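Long-range contacts in succinyl-CoA ligase (ADP-forming) subunit alpha (Methanosaeta concilii, PDB 6HXI), which is a CoA-binding protein of the succinyl-CoA synthetase superfamily, with CoA-ligase-type domains joined to a citrate synthase-like C-terminal region, and holds bound coenzyme A: residues B[24-29]-B[55-60]; B[256-261]-B[300-305]; B[367-372]-B[389-394]; B[497-502]-B[538-543]. One frame throughout, in Å; residues are numbered along the deposited sequence. Where two conformers were deposited one is given.

Overall arrangement
All four contacts are buried, and none shares a helix or strand with another. Contacts 1 and 2 each involve a strand that is outermost, within this chain, in its mixed sheet. Contacts 3 and 4 lie in the largely helical C-terminal half. The centres of contacts 2 and 4 are about 93 Å apart, on opposite sides of the chain's centre. Contacts 3 and 4 both touch the third subunit. The chemistry differs. Contact 1 rests on a side-chain amide hydrogen-bonded to a strand backbone, contact 2 on one backbone bond and a tryptophan. Contact 3 is aliphatic and aromatic, while in contact 4 a valine methyl lies against an arginine and an aspartate.

Contact 1: residues B[24-29]-B[55-60]; sequences AIQRML and KAFWGT
Gln26 sets CG anti to its backbone N (chi1 -169°) and then bends at chi2, so its amide turns to the backbone of Phe57. Two hydrogen bonds follow. Phe57 N donates a hydrogen bond to Gln26 OE1 at 2.9 Å, in the carbonyl plane and on a lone pair, and the bond is nearly straight (173°). Gln26 NE2 donates to Phe57 O at 3.1 Å. That acceptor lies in the plane of the amide, but the donor stands above the Phe57 carbonyl plane. One amide thus satisfies both backbone polar atoms of Phe57, and the pair of bonds fixes its rotation. One turn on, Leu29 presses CD1 on Ala56 CB at 3.4 Å, tighter than usual van der Waals contact. Leu29 CB lies 3.6 Å from Phe57 O. Trp58 brings CZ3 to within 3.9 Å of Leu29 O.

Helix 22-34 and strand 52-58 belong to a Rossmann-like alpha/beta domain, and Ala24 packs on Phe87 of the coenzyme A pocket. The axes of segments 24-29 and 55-58 are 25° apart. Strand 52-58 is outermost in its mixed sheet within the chain. Ala56 pairs with Ile63 of strand 61-68, while Ile25 packs on Ile42 of strand 42-46.

Contact 2: residues B[256-261]-B[300-305]; sequences VAWVTG and YVPRSF
Strand 255-260 is the outermost strand, within this chain, of the mixed sheet in an alpha/beta CoA-ligase-type domain. The loop 300-305, between helices 287-297 and 308-322, runs beside it and meets it through a single beta bridge. Tyr300 makes that bridge with Val256. Tyr300 O accepts from Ala257 N at 2.9 Å, with the donor above the carbonyl plane, and the tyrosine side chain packs on Met311 and Val315 of helix 308-322. Val301 follows with CG1 anti to its N. Val301 CG1 sits at the edge of the indole, 3.9 Å from Trp258 CE3. Pro302 places CD 3.3 Å from Ala257 O and CG against the same indole CE3. Pro302 O comes to 3.3 Å from Trp258 CZ3. Arg303 turns away, though its O approaches Trp258 CH2. The backbone N atoms of Arg303 and Ser304 are both held by the carboxylate of Asp307. Ser304 CA makes a CH-pi contact over the six-membered ring of Trp258, 4.0 Å from its centroid. Phe305 completes the wrap, with its N over the same face. Buried there, Trp258 NE1 has no hydrogen-bond partner in the model; Phe305 CB lies 3.9 Å from it.

Contact 3: residues B[367-372]-B[389-394]; sequences LLYAGK and GLLWFK
The ring of Tyr369 is covered on one face by Leu391 CD1, which stands 4.1 Å from the ring centroid and only 1° off the normal. This is a CH-pi contact made almost exactly over the centre. The second methyl, Leu391 CD2, sits lower, near CB and CG, and reaches Tyr369 CD1 at 3.9 Å. Leu391 holds CG anti to its carbonyl carbon, and the branch reaches the ring obliquely. The two methyls therefore cover the ring and its root together. The far end of the ring is held by another chain: Tyr369 OH hydrogen-bonds Gln410 O of the third subunit. Leu390 works one residue earlier. Leu390 CD1 lies 3.9 Å from Tyr369 O and also touches Tyr369 CB. Leu390 CB meets Ala370 CB at 4.0 Å.

Ala370 has positive phi (55°), as needed in the type I' turn from Tyr369 to Lys372. The turn points Ala370 CB at the helix, 3.4 Å from Leu390 O. That oxygen also takes a weak backbone bond from Lys394 N. Pro611 of the fourth subunit packs on Ala370. No hydrogen bond crosses between the segments.

The contact seats the hairpin of strands 368-369 and 372-373 on the wider pi-type turn of helix 383-393. Helix 374-379 links the two and adds Leu374 beside Tyr369 and Val377 beside Leu390.

Contact 4: residues B[497-502]-B[538-543]; sequences NPDKRV and LNVDGC
Asn539 OD1 accepts one clear hydrogen bond, from Gly542 N at 3.0 Å. The donor lies in the carbonyl plane and the bond is fairly straight (163°). Asn539 is the N-cap of helix 540-555. The other end of its amide is held as well, since ND2 bonds Gly489 O. The Asn539 side chain is about 7 Å from a bound coenzyme A.

Helix 500-512 begins in a similar way; both helices belong to the helical citrate synthase-like region. Asp499 is its N-cap, and Asp499 OD1 accepts from Arg501 N at 2.8 Å. This bond is more bent (135°), and the donor stands above the carboxylate plane. OD2 of the same residue forms a long salt bridge with Arg501 NE.

Val540 CG2 fills the angle between these two charged side chains. It lies over one face of the Arg501 guanidinium, towards the rim. With the arginine chain bent at chi3 (-81°), the guanidinium lies over this methyl. Val540 CG2 is also 3.3 Å from Asp499 OD2 and 3.4 Å from Arg501 CB. Beside it, Val502 CG2 packs on the start of the other helix, 3.4 Å from Val540 N. Val502 CG1 faces Cys543 SG more loosely. Leu505 of helix 500-512 and Ile411 of helix 399-412 also pack on Val540.

The two helix starts therefore meet through methyl groups, with no hydrogen bond or salt bridge between the segments. The helix start and Arg501 would probably favour the charged form of Asp499.

Contact 1: residues B[24-29]-B[55-60]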
loop_
_atom_site.group_PDB
_atom_site.type_symbol
_atom_site.label_atom_id
_atom_site.label_comp_id
_atom_site.label_asym_id
_atom_site.label_seq_id
_atom_site.Cartn_x
_atom_site.Cartn_y
_atom_site.Cartn_z
ATOM N N ALA B 24 -27.124 13.312 -27.415
ATOM C CA ALA B 24 -27.869 14.485 -27.865
ATOM C C ALA B 24 -26.917 15.695 -27.896
ATOM O O ALA B 24 -26.907 16.440 -28.873
ATOM C CB ALA B 24 -29.026 14.751 -26.905
ATOM N N ILE B 25 -26.078 15.856 -26.841
ATOM C CA ILE B 25 -25.073 16.913 -26.774
ATOM C C ILE B 25 -24.154 16.790 -27.998
ATOM O O ILE B 25 -23.977 17.783 -28.721
ATOM C CB ILE B 25 -24.280 16.895 -25.441
ATOM C CG1 ILE B 25 -25.169 17.354 -24.267
ATOM C CG2 ILE B 25 -23.025 17.760 -25.532
ATOM C CD1 ILE B 25 -24.750 16.751 -22.864
ATOM N N GLN B 26 -23.605 15.568 -28.236
ATOM C CA GLN B 26 -22.733 15.317 -29.382
ATOM C C GLN B 26 -23.412 15.618 -30.737
ATOM O O GLN B 26 -22.761 16.175 -31.619
ATOM C CB GLN B 26 -22.125 13.893 -29.362
ATOM C CG GLN B 26 -20.993 13.712 -30.400
ATOM C CD GLN B 26 -19.860 14.691 -30.181
ATOM O OE1 GLN B 26 -19.047 14.543 -29.264
ATOM N NE2 GLN B 26 -19.805 15.748 -30.978
ATOM N N ARG B 27 -24.704 15.277 -30.881
ATOM C CA ARG B 27 -25.477 15.512 -32.107
ATOM C C ARG B 27 -25.567 17.001 -32.401
ATOM O O ARG B 27 -25.342 17.411 -33.543
ATOM C CB ARG B 27 -26.882 14.889 -32.009
ATOM C CG ARG B 27 -26.846 13.375 -32.083
ATOM C CD ARG B 27 -28.151 12.792 -32.504
ATOM N NE ARG B 27 -27.979 11.395 -32.881
ATOM C CZ ARG B 27 -28.327 10.374 -32.115
ATOM N NH1 ARG B 27 -28.142 9.133 -32.532
ATOM N NH2 ARG B 27 -28.854 10.585 -30.916
ATOM N N MET B 28 -25.850 17.817 -31.357
ATOM C CA MET B 28 -25.936 19.269 -31.512
ATOM C C MET B 28 -24.594 19.847 -31.992
ATOM O O MET B 28 -24.552 20.565 -32.992
ATOM C CB MET B 28 -26.415 19.941 -30.217
ATOM C CG MET B 28 -27.884 19.725 -29.965
ATOM S SD MET B 28 -28.485 20.418 -28.409
ATOM C CE MET B 28 -28.448 22.157 -28.785
ATOM N N LEU B 29 -23.488 19.457 -31.331
ATOM C CA LEU B 29 -22.147 19.915 -31.676
ATOM C C LEU B 29 -21.744 19.497 -33.084
ATOM O O LEU B 29 -21.134 20.293 -33.808
ATOM C CB LEU B 29 -21.115 19.412 -30.655
ATOM C CG LEU B 29 -21.264 19.972 -29.257
ATOM C CD1 LEU B 29 -20.394 19.201 -28.267
ATOM C CD2 LEU B 29 -20.928 21.452 -29.231
ATOM N N LYS B 55 -16.657 16.587 -21.711
ATOM C CA LYS B 55 -15.830 16.609 -22.915
ATOM C C LYS B 55 -16.590 15.999 -24.092
ATOM O O LYS B 55 -17.176 14.935 -23.975
ATOM C CB LYS B 55 -14.505 15.874 -22.638
ATOM C CG LYS B 55 -13.534 15.845 -23.819
ATOM C CD LYS B 55 -12.108 15.421 -23.402
ATOM C CE LYS B 55 -12.029 14.071 -22.747
ATOM N NZ LYS B 55 -12.690 13.022 -23.560
ATOM N N ALA B 56 -16.570 16.672 -25.229
ATOM C CA ALA B 56 -17.217 16.241 -26.462
ATOM C C ALA B 56 -16.327 16.627 -27.645
ATOM O O ALA B 56 -15.318 17.317 -27.466
ATOM C CB ALA B 56 -18.575 16.916 -26.590
ATOM N N PHE B 57 -16.712 16.214 -28.845
ATOM C CA PHE B 57 -16.000 16.547 -30.072
ATOM C C PHE B 57 -16.556 17.785 -30.759
ATOM O O PHE B 57 -17.768 18.010 -30.782
ATOM C CB PHE B 57 -16.130 15.402 -31.091
ATOM C CG PHE B 57 -15.209 14.236 -30.908
ATOM C CD1 PHE B 57 -13.836 14.375 -31.104
ATOM C CD2 PHE B 57 -15.705 12.990 -30.548
ATOM C CE1 PHE B 57 -12.985 13.281 -30.979
ATOM C CE2 PHE B 57 -14.850 11.897 -30.422
ATOM C CZ PHE B 57 -13.492 12.054 -30.629
ATOM N N TRP B 58 -15.651 18.507 -31.437
ATOM C CA TRP B 58 -15.883 19.609 -32.367
ATOM C C TRP B 58 -15.148 19.112 -33.619
ATOM O O TRP B 58 -13.954 19.331 -33.764
ATOM C CB TRP B 58 -15.277 20.921 -31.844
ATOM C CG TRP B 58 -15.544 22.079 -32.759
ATOM C CD1 TRP B 58 -14.659 22.675 -33.611
ATOM C CD2 TRP B 58 -16.802 22.726 -32.968
ATOM N NE1 TRP B 58 -15.283 23.686 -34.308
ATOM C CE2 TRP B 58 -16.597 23.751 -33.917
ATOM C CE3 TRP B 58 -18.076 22.571 -32.408
ATOM C CZ2 TRP B 58 -17.625 24.600 -34.335
ATOM C CZ3 TRP B 58 -19.091 23.426 -32.804
ATOM C CH2 TRP B 58 -18.870 24.413 -33.769
ATOM N N GLY B 59 -15.826 18.301 -34.405
ATOM C CA GLY B 59 -15.234 17.641 -35.567
ATOM C C GLY B 59 -14.422 16.454 -35.082
ATOM O O GLY B 59 -14.988 15.454 -34.633
ATOM N N THR B 60 -13.094 16.612 -35.084
ATOM C CA THR B 60 -12.121 15.634 -34.605
ATOM C C THR B 60 -11.382 16.209 -33.400
ATOM O O THR B 60 -10.531 15.534 -32.833
ATOM C CB THR B 60 -11.080 15.299 -35.705
ATOM O OG1 THR B 60 -10.370 16.474 -36.092
ATOM C CG2 THR B 60 -11.685 14.662 -36.913
#

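Contact 2: residues B[256-261]-B[300-305]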
loop_
_atom_site.group_PDB
_atom_site.type_symbol
_atom_site.label_atom_id
_atom_site.label_comp_id
_atom_site.label_asym_id
_atom_site.label_seq_id
_atom_site.Cartn_x
_atom_site.Cartn_y
_atom_site.Cartn_z
ATOM N N VAL B 256 -48.966 23.921 -47.776
ATOM C CA VAL B 256 -49.222 22.499 -48.059
ATOM C C VAL B 256 -49.708 21.921 -46.739
ATOM O O VAL B 256 -49.107 22.187 -45.700
ATOM C CB VAL B 256 -47.985 21.730 -48.608
ATOM C CG1 VAL B 256 -48.312 20.261 -48.853
ATOM C CG2 VAL B 256 -47.450 22.375 -49.890
ATOM N N ALA B 257 -50.811 21.172 -46.755
ATOM C CA ALA B 257 -51.345 20.623 -45.513
ATOM C C ALA B 257 -51.882 19.208 -45.635
ATOM O O ALA B 257 -52.582 18.890 -46.587
ATOM C CB ALA B 257 -52.428 21.538 -44.976
ATOM N N TRP B 258 -51.571 18.364 -44.641
ATOM C CA TRP B 258 -52.094 17.006 -44.564
ATOM C C TRP B 258 -52.346 16.608 -43.118
ATOM O O TRP B 258 -51.500 16.845 -42.259
ATOM C CB TRP B 258 -51.226 15.969 -45.305
ATOM C CG TRP B 258 -51.811 14.581 -45.234
ATOM C CD1 TRP B 258 -51.373 13.543 -44.460
ATOM C CD2 TRP B 258 -53.027 14.135 -45.853
ATOM N NE1 TRP B 258 -52.214 12.464 -44.595
ATOM C CE2 TRP B 258 -53.238 12.799 -45.442
ATOM C CE3 TRP B 258 -53.952 14.730 -46.725
ATOM C CZ2 TRP B 258 -54.330 12.044 -45.888
ATOM C CZ3 TRP B 258 -55.039 13.987 -47.157
ATOM C CH2 TRP B 258 -55.215 12.657 -46.750
ATOM N N VAL B 259 -53.524 16.017 -42.857
ATOM C CA VAL B 259 -53.928 15.549 -41.534
ATOM C C VAL B 259 -54.025 14.011 -41.579
ATOM O O VAL B 259 -54.792 13.451 -42.366
ATOM C CB VAL B 259 -55.232 16.233 -41.026
ATOM C CG1 VAL B 259 -55.625 15.707 -39.652
ATOM C CG2 VAL B 259 -55.082 17.755 -40.991
ATOM N N THR B 260 -53.206 13.341 -40.758
ATOM C CA THR B 260 -53.150 11.873 -40.670
ATOM C C THR B 260 -54.269 11.345 -39.738
ATOM O O THR B 260 -54.768 12.081 -38.886
ATOM C CB THR B 260 -51.752 11.430 -40.213
ATOM O OG1 THR B 260 -51.605 11.782 -38.850
ATOM C CG2 THR B 260 -50.636 12.086 -41.009
ATOM N N GLY B 261 -54.631 10.082 -39.898
ATOM C CA GLY B 261 -55.679 9.449 -39.102
ATOM C C GLY B 261 -56.934 9.148 -39.898
ATOM O O GLY B 261 -58.023 9.103 -39.328
ATOM N N TYR B 300 -52.979 23.645 -50.065
ATOM C CA TYR B 300 -52.649 22.618 -51.049
ATOM C C TYR B 300 -52.669 21.283 -50.288
ATOM O O TYR B 300 -51.797 21.019 -49.449
ATOM C CB TYR B 300 -51.289 22.924 -51.698
ATOM C CG TYR B 300 -51.311 24.196 -52.514
ATOM C CD1 TYR B 300 -51.126 25.439 -51.913
ATOM C CD2 TYR B 300 -51.545 24.163 -53.885
ATOM C CE1 TYR B 300 -51.191 26.620 -52.656
ATOM C CE2 TYR B 300 -51.567 25.333 -54.646
ATOM C CZ TYR B 300 -51.407 26.562 -54.024
ATOM O OH TYR B 300 -51.438 27.722 -54.762
ATOM N N VAL B 301 -53.747 20.504 -50.483
ATOM C CA VAL B 301 -53.964 19.244 -49.757
ATOM C C VAL B 301 -53.788 18.023 -50.676
ATOM O O VAL B 301 -54.517 17.922 -51.658
ATOM C CB VAL B 301 -55.336 19.244 -49.017
ATOM C CG1 VAL B 301 -55.521 17.982 -48.173
ATOM C CG2 VAL B 301 -55.504 20.493 -48.153
ATOM N N PRO B 302 -52.864 17.075 -50.384
ATOM C CA PRO B 302 -52.727 15.889 -51.251
ATOM C C PRO B 302 -53.887 14.888 -51.096
ATOM O O PRO B 302 -54.730 15.067 -50.216
ATOM C CB PRO B 302 -51.390 15.283 -50.794
ATOM C CG PRO B 302 -51.274 15.662 -49.384
ATOM C CD PRO B 302 -51.910 17.021 -49.257
ATOM N N ARG B 303 -53.923 13.842 -51.944
ATOM C CA ARG B 303 -54.946 12.776 -51.931
ATOM C C ARG B 303 -54.731 11.862 -50.700
ATOM O O ARG B 303 -55.696 11.394 -50.094
ATOM C CB ARG B 303 -54.868 11.968 -53.250
ATOM C CG ARG B 303 -56.120 11.160 -53.652
ATOM C CD ARG B 303 -56.133 9.711 -53.160
ATOM N NE ARG B 303 -54.813 9.071 -53.208
ATOM C CZ ARG B 303 -54.471 7.986 -52.517
ATOM N NH1 ARG B 303 -55.353 7.392 -51.720
ATOM N NH2 ARG B 303 -53.244 7.491 -52.611
ATOM N N SER B 304 -53.464 11.625 -50.343
ATOM C CA SER B 304 -53.015 10.824 -49.181
ATOM C C SER B 304 -51.598 11.258 -48.790
ATOM O O SER B 304 -51.023 12.123 -49.462
ATOM C CB SER B 304 -53.046 9.327 -49.495
ATOM O OG SER B 304 -51.930 8.886 -50.252
ATOM N N PHE B 305 -51.021 10.657 -47.722
ATOM C CA PHE B 305 -49.644 10.980 -47.335
ATOM C C PHE B 305 -48.606 10.649 -48.454
ATOM O O PHE B 305 -47.592 11.344 -48.580
ATOM C CB PHE B 305 -49.250 10.357 -45.988
ATOM C CG PHE B 305 -47.865 10.779 -45.556
ATOM C CD1 PHE B 305 -47.643 12.045 -45.024
ATOM C CD2 PHE B 305 -46.775 9.944 -45.756
ATOM C CE1 PHE B 305 -46.355 12.455 -44.674
ATOM C CE2 PHE B 305 -45.483 10.358 -45.419
ATOM C CZ PHE B 305 -45.280 11.612 -44.885
#

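Contact 3: residues B[367-372]-B[389-394]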
loop_
_atom_site.group_PDB
_atom_site.type_symbol
_atom_site.label_atom_id
_atom_site.label_comp_id
_atom_site.label_asym_id
_atom_site.label_seq_id
_atom_site.Cartn_x
_atom_site.Cartn_y
_atom_site.Cartn_z
ATOM N N LEU B 367 -21.795 -13.728 -14.368
ATOM C CA LEU B 367 -20.410 -13.769 -13.949
ATOM C C LEU B 367 -19.904 -15.206 -13.948
ATOM O O LEU B 367 -20.605 -16.113 -13.478
ATOM C CB LEU B 367 -20.327 -13.156 -12.535
ATOM C CG LEU B 367 -18.990 -13.122 -11.846
ATOM C CD1 LEU B 367 -17.980 -12.265 -12.643
ATOM C CD2 LEU B 367 -19.151 -12.610 -10.439
ATOM N N LEU B 368 -18.701 -15.432 -14.533
ATOM C CA LEU B 368 -18.055 -16.744 -14.607
ATOM C C LEU B 368 -16.764 -16.714 -13.804
ATOM O O LEU B 368 -16.006 -15.730 -13.894
ATOM C CB LEU B 368 -17.694 -17.065 -16.077
ATOM C CG LEU B 368 -18.792 -17.086 -17.124
ATOM C CD1 LEU B 368 -18.221 -17.532 -18.455
ATOM C CD2 LEU B 368 -19.878 -18.101 -16.780
ATOM N N TYR B 369 -16.497 -17.774 -13.031
ATOM C CA TYR B 369 -15.228 -17.935 -12.313
ATOM C C TYR B 369 -14.621 -19.150 -12.966
ATOM O O TYR B 369 -15.163 -20.229 -12.803
ATOM C CB TYR B 369 -15.419 -18.240 -10.789
ATOM C CG TYR B 369 -15.958 -17.117 -9.928
ATOM C CD1 TYR B 369 -15.891 -15.779 -10.358
ATOM C CD2 TYR B 369 -16.335 -17.351 -8.611
ATOM C CE1 TYR B 369 -16.276 -14.734 -9.517
ATOM C CE2 TYR B 369 -16.725 -16.312 -7.768
ATOM C CZ TYR B 369 -16.683 -15.011 -8.218
ATOM O OH TYR B 369 -17.140 -14.045 -7.374
ATOM N N ALA B 370 -13.536 -18.966 -13.737
ATOM C CA ALA B 370 -12.798 -20.009 -14.475
ATOM C C ALA B 370 -13.744 -20.785 -15.381
ATOM O O ALA B 370 -13.693 -21.999 -15.438
ATOM C CB ALA B 370 -12.045 -20.956 -13.510
ATOM N N GLY B 371 -14.659 -20.068 -16.007
ATOM C CA GLY B 371 -15.629 -20.655 -16.926
ATOM C C GLY B 371 -16.864 -21.251 -16.285
ATOM O O GLY B 371 -17.760 -21.665 -16.996
ATOM N N LYS B 372 -16.967 -21.255 -14.961
ATOM C CA LYS B 372 -18.133 -21.833 -14.256
ATOM C C LYS B 372 -19.060 -20.659 -13.810
ATOM O O LYS B 372 -18.578 -19.675 -13.238
ATOM C CB LYS B 372 -17.595 -22.636 -13.035
ATOM C CG LYS B 372 -18.549 -23.590 -12.409
ATOM C CD LYS B 372 -17.807 -24.707 -11.692
ATOM C CE LYS B 372 -18.782 -25.686 -11.070
ATOM N NZ LYS B 372 -19.522 -26.484 -12.089
ATOM N N GLY B 389 -9.926 -22.212 -5.489
ATOM C CA GLY B 389 -9.524 -23.244 -6.428
ATOM C C GLY B 389 -9.755 -22.801 -7.855
ATOM O O GLY B 389 -8.864 -22.924 -8.697
ATOM N N LEU B 390 -10.910 -22.196 -8.121
ATOM C CA LEU B 390 -11.231 -21.712 -9.475
ATOM C C LEU B 390 -10.439 -20.491 -9.887
ATOM O O LEU B 390 -9.805 -20.486 -10.950
ATOM C CB LEU B 390 -12.738 -21.393 -9.586
ATOM C CG LEU B 390 -13.712 -22.578 -9.467
ATOM C CD1 LEU B 390 -15.147 -22.055 -9.342
ATOM C CD2 LEU B 390 -13.596 -23.505 -10.685
ATOM N N LEU B 391 -10.461 -19.460 -9.046
ATOM C CA LEU B 391 -9.812 -18.171 -9.341
ATOM C C LEU B 391 -8.311 -18.180 -9.305
ATOM O O LEU B 391 -7.710 -17.420 -10.058
ATOM C CB LEU B 391 -10.382 -17.083 -8.421
ATOM C CG LEU B 391 -11.873 -16.765 -8.724
ATOM C CD1 LEU B 391 -12.422 -15.800 -7.730
ATOM C CD2 LEU B 391 -12.061 -16.208 -10.159
ATOM N N TRP B 392 -7.678 -19.021 -8.456
ATOM C CA TRP B 392 -6.220 -19.069 -8.400
ATOM C C TRP B 392 -5.634 -20.271 -9.154
ATOM O O TRP B 392 -4.590 -20.124 -9.769
ATOM C CB TRP B 392 -5.691 -19.115 -6.952
ATOM C CG TRP B 392 -6.021 -17.940 -6.071
ATOM C CD1 TRP B 392 -6.917 -16.936 -6.317
ATOM C CD2 TRP B 392 -5.556 -17.746 -4.735
ATOM N NE1 TRP B 392 -7.042 -16.134 -5.216
ATOM C CE2 TRP B 392 -6.225 -16.617 -4.220
ATOM C CE3 TRP B 392 -4.648 -18.443 -3.906
ATOM C CZ2 TRP B 392 -5.999 -16.142 -2.921
ATOM C CZ3 TRP B 392 -4.369 -17.932 -2.639
ATOM C CH2 TRP B 392 -5.072 -16.823 -2.142
ATOM N N PHE B 393 -6.222 -21.475 -9.039
ATOM C CA PHE B 393 -5.577 -22.635 -9.676
ATOM C C PHE B 393 -6.270 -23.080 -10.923
ATOM O O PHE B 393 -5.768 -23.979 -11.598
ATOM C CB PHE B 393 -5.395 -23.807 -8.696
ATOM C CG PHE B 393 -4.744 -23.419 -7.393
ATOM C CD1 PHE B 393 -5.505 -22.917 -6.332
ATOM C CD2 PHE B 393 -3.381 -23.565 -7.210
ATOM C CE1 PHE B 393 -4.904 -22.531 -5.129
ATOM C CE2 PHE B 393 -2.782 -23.194 -5.996
ATOM C CZ PHE B 393 -3.548 -22.669 -4.978
ATOM N N LYS B 394 -7.403 -22.432 -11.247
ATOM C CA LYS B 394 -8.280 -22.782 -12.379
ATOM C C LYS B 394 -8.671 -24.271 -12.302
ATOM O O LYS B 394 -8.564 -25.002 -13.271
ATOM C CB LYS B 394 -7.666 -22.365 -13.727
ATOM C CG LYS B 394 -7.628 -20.856 -13.905
ATOM C CD LYS B 394 -7.292 -20.441 -15.328
ATOM C CE LYS B 394 -5.876 -20.750 -15.682
ATOM N NZ LYS B 394 -5.634 -20.620 -17.144
#

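Contact 4: residues B[497-502]-B[538-543]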
loop_
_atom_site.group_PDB
_atom_site.type_symbol
_atom_site.label_atom_id
_atom_site.label_comp_id
_atom_site.label_asym_id
_atom_site.label_seq_id
_atom_site.Cartn_x
_atom_site.Cartn_y
_atom_site.Cartn_z
ATOM N N ASN B 497 5.293 -30.570 24.294
ATOM C CA ASN B 497 4.277 -29.504 24.288
ATOM C C ASN B 497 4.033 -28.994 22.823
ATOM O O ASN B 497 4.643 -28.014 22.403
ATOM C CB ASN B 497 4.713 -28.386 25.239
ATOM C CG ASN B 497 3.751 -27.236 25.390
ATOM O OD1 ASN B 497 2.526 -27.395 25.404
ATOM N ND2 ASN B 497 4.297 -26.046 25.548
ATOM N N PRO B 498 3.183 -29.670 22.017
ATOM C CA PRO B 498 3.045 -29.277 20.591
ATOM C C PRO B 498 2.215 -28.038 20.281
ATOM O O PRO B 498 1.303 -27.715 21.043
ATOM C CB PRO B 498 2.411 -30.516 19.933
ATOM C CG PRO B 498 2.376 -31.585 20.982
ATOM C CD PRO B 498 2.420 -30.899 22.310
ATOM N N ASP B 499 2.499 -27.369 19.132
ATOM C CA ASP B 499 1.693 -26.235 18.658
ATOM C C ASP B 499 0.372 -26.836 18.125
ATOM O O ASP B 499 0.398 -27.744 17.283
ATOM C CB ASP B 499 2.405 -25.433 17.555
ATOM C CG ASP B 499 1.628 -24.227 17.035
ATOM O OD1 ASP B 499 0.383 -24.250 17.094
ATOM O OD2 ASP B 499 2.267 -23.273 16.537
ATOM N N LYS B 500 -0.772 -26.367 18.658
ATOM C CA LYS B 500 -2.078 -26.882 18.246
ATOM C C LYS B 500 -2.385 -26.629 16.756
ATOM O O LYS B 500 -2.931 -27.523 16.111
ATOM C CB LYS B 500 -3.211 -26.374 19.146
ATOM C CG LYS B 500 -4.209 -27.482 19.509
ATOM C CD LYS B 500 -3.759 -28.320 20.721
ATOM C CE LYS B 500 -4.945 -28.770 21.539
ATOM N NZ LYS B 500 -4.599 -28.978 22.975
ATOM N N ARG B 501 -1.978 -25.451 16.220
ATOM C CA ARG B 501 -2.180 -25.045 14.825
ATOM C C ARG B 501 -1.626 -26.102 13.870
ATOM O O ARG B 501 -2.285 -26.425 12.879
ATOM C CB ARG B 501 -1.523 -23.689 14.532
ATOM C CG ARG B 501 -1.978 -22.522 15.411
ATOM C CD ARG B 501 -1.561 -21.159 14.848
ATOM N NE ARG B 501 -0.167 -20.790 15.138
ATOM C CZ ARG B 501 0.512 -19.856 14.468
ATOM N NH1 ARG B 501 -0.060 -19.195 13.463
ATOM N NH2 ARG B 501 1.777 -19.599 14.773
ATOM N N VAL B 502 -0.439 -26.663 14.199
ATOM C CA VAL B 502 0.298 -27.693 13.455
ATOM C C VAL B 502 -0.430 -28.978 13.539
ATOM O O VAL B 502 -0.593 -29.654 12.528
ATOM C CB VAL B 502 1.762 -27.858 13.982
ATOM C CG1 VAL B 502 2.448 -29.102 13.422
ATOM C CG2 VAL B 502 2.604 -26.619 13.728
ATOM N N LEU B 538 8.260 -29.117 13.548
ATOM C CA LEU B 538 7.723 -28.633 12.294
ATOM C C LEU B 538 6.707 -27.569 12.729
ATOM O O LEU B 538 5.780 -27.877 13.481
ATOM C CB LEU B 538 7.050 -29.808 11.581
ATOM C CG LEU B 538 6.774 -29.693 10.101
ATOM C CD1 LEU B 538 8.062 -29.369 9.281
ATOM C CD2 LEU B 538 6.091 -30.962 9.608
ATOM N N ASN B 539 6.990 -26.302 12.411
ATOM C CA ASN B 539 6.133 -25.193 12.787
ATOM C C ASN B 539 4.932 -25.039 11.789
ATOM O O ASN B 539 4.829 -25.811 10.828
ATOM C CB ASN B 539 6.964 -23.902 12.962
ATOM C CG ASN B 539 7.562 -23.322 11.701
ATOM O OD1 ASN B 539 6.961 -23.308 10.637
ATOM N ND2 ASN B 539 8.745 -22.759 11.810
ATOM N N VAL B 540 4.030 -24.063 12.045
ATOM C CA VAL B 540 2.811 -23.803 11.254
ATOM C C VAL B 540 3.143 -23.484 9.803
ATOM O O VAL B 540 2.487 -24.034 8.917
ATOM C CB VAL B 540 1.853 -22.734 11.891
ATOM C CG1 VAL B 540 0.506 -22.706 11.187
ATOM C CG2 VAL B 540 1.619 -23.047 13.354
ATOM N N ASP B 541 4.139 -22.596 9.564
ATOM C CA ASP B 541 4.558 -22.205 8.229
ATOM C C ASP B 541 5.092 -23.377 7.417
ATOM O O ASP B 541 4.737 -23.502 6.252
ATOM C CB ASP B 541 5.550 -21.028 8.261
ATOM C CG ASP B 541 4.895 -19.713 8.660
ATOM O OD1 ASP B 541 3.840 -19.753 9.334
ATOM O OD2 ASP B 541 5.441 -18.645 8.311
ATOM N N GLY B 542 5.872 -24.241 8.054
ATOM C CA GLY B 542 6.400 -25.449 7.430
ATOM C C GLY B 542 5.301 -26.391 7.033
ATOM O O GLY B 542 5.264 -26.874 5.897
ATOM N N CYS B 543 4.381 -26.608 7.967
ATOM C CA CYS B 543 3.222 -27.460 7.829
ATOM C C CYS B 543 2.348 -27.057 6.619
ATOM O O CYS B 543 1.952 -27.927 5.858
ATOM C CB CYS B 543 2.421 -27.443 9.123
ATOM S SG CYS B 543 1.296 -28.838 9.296
#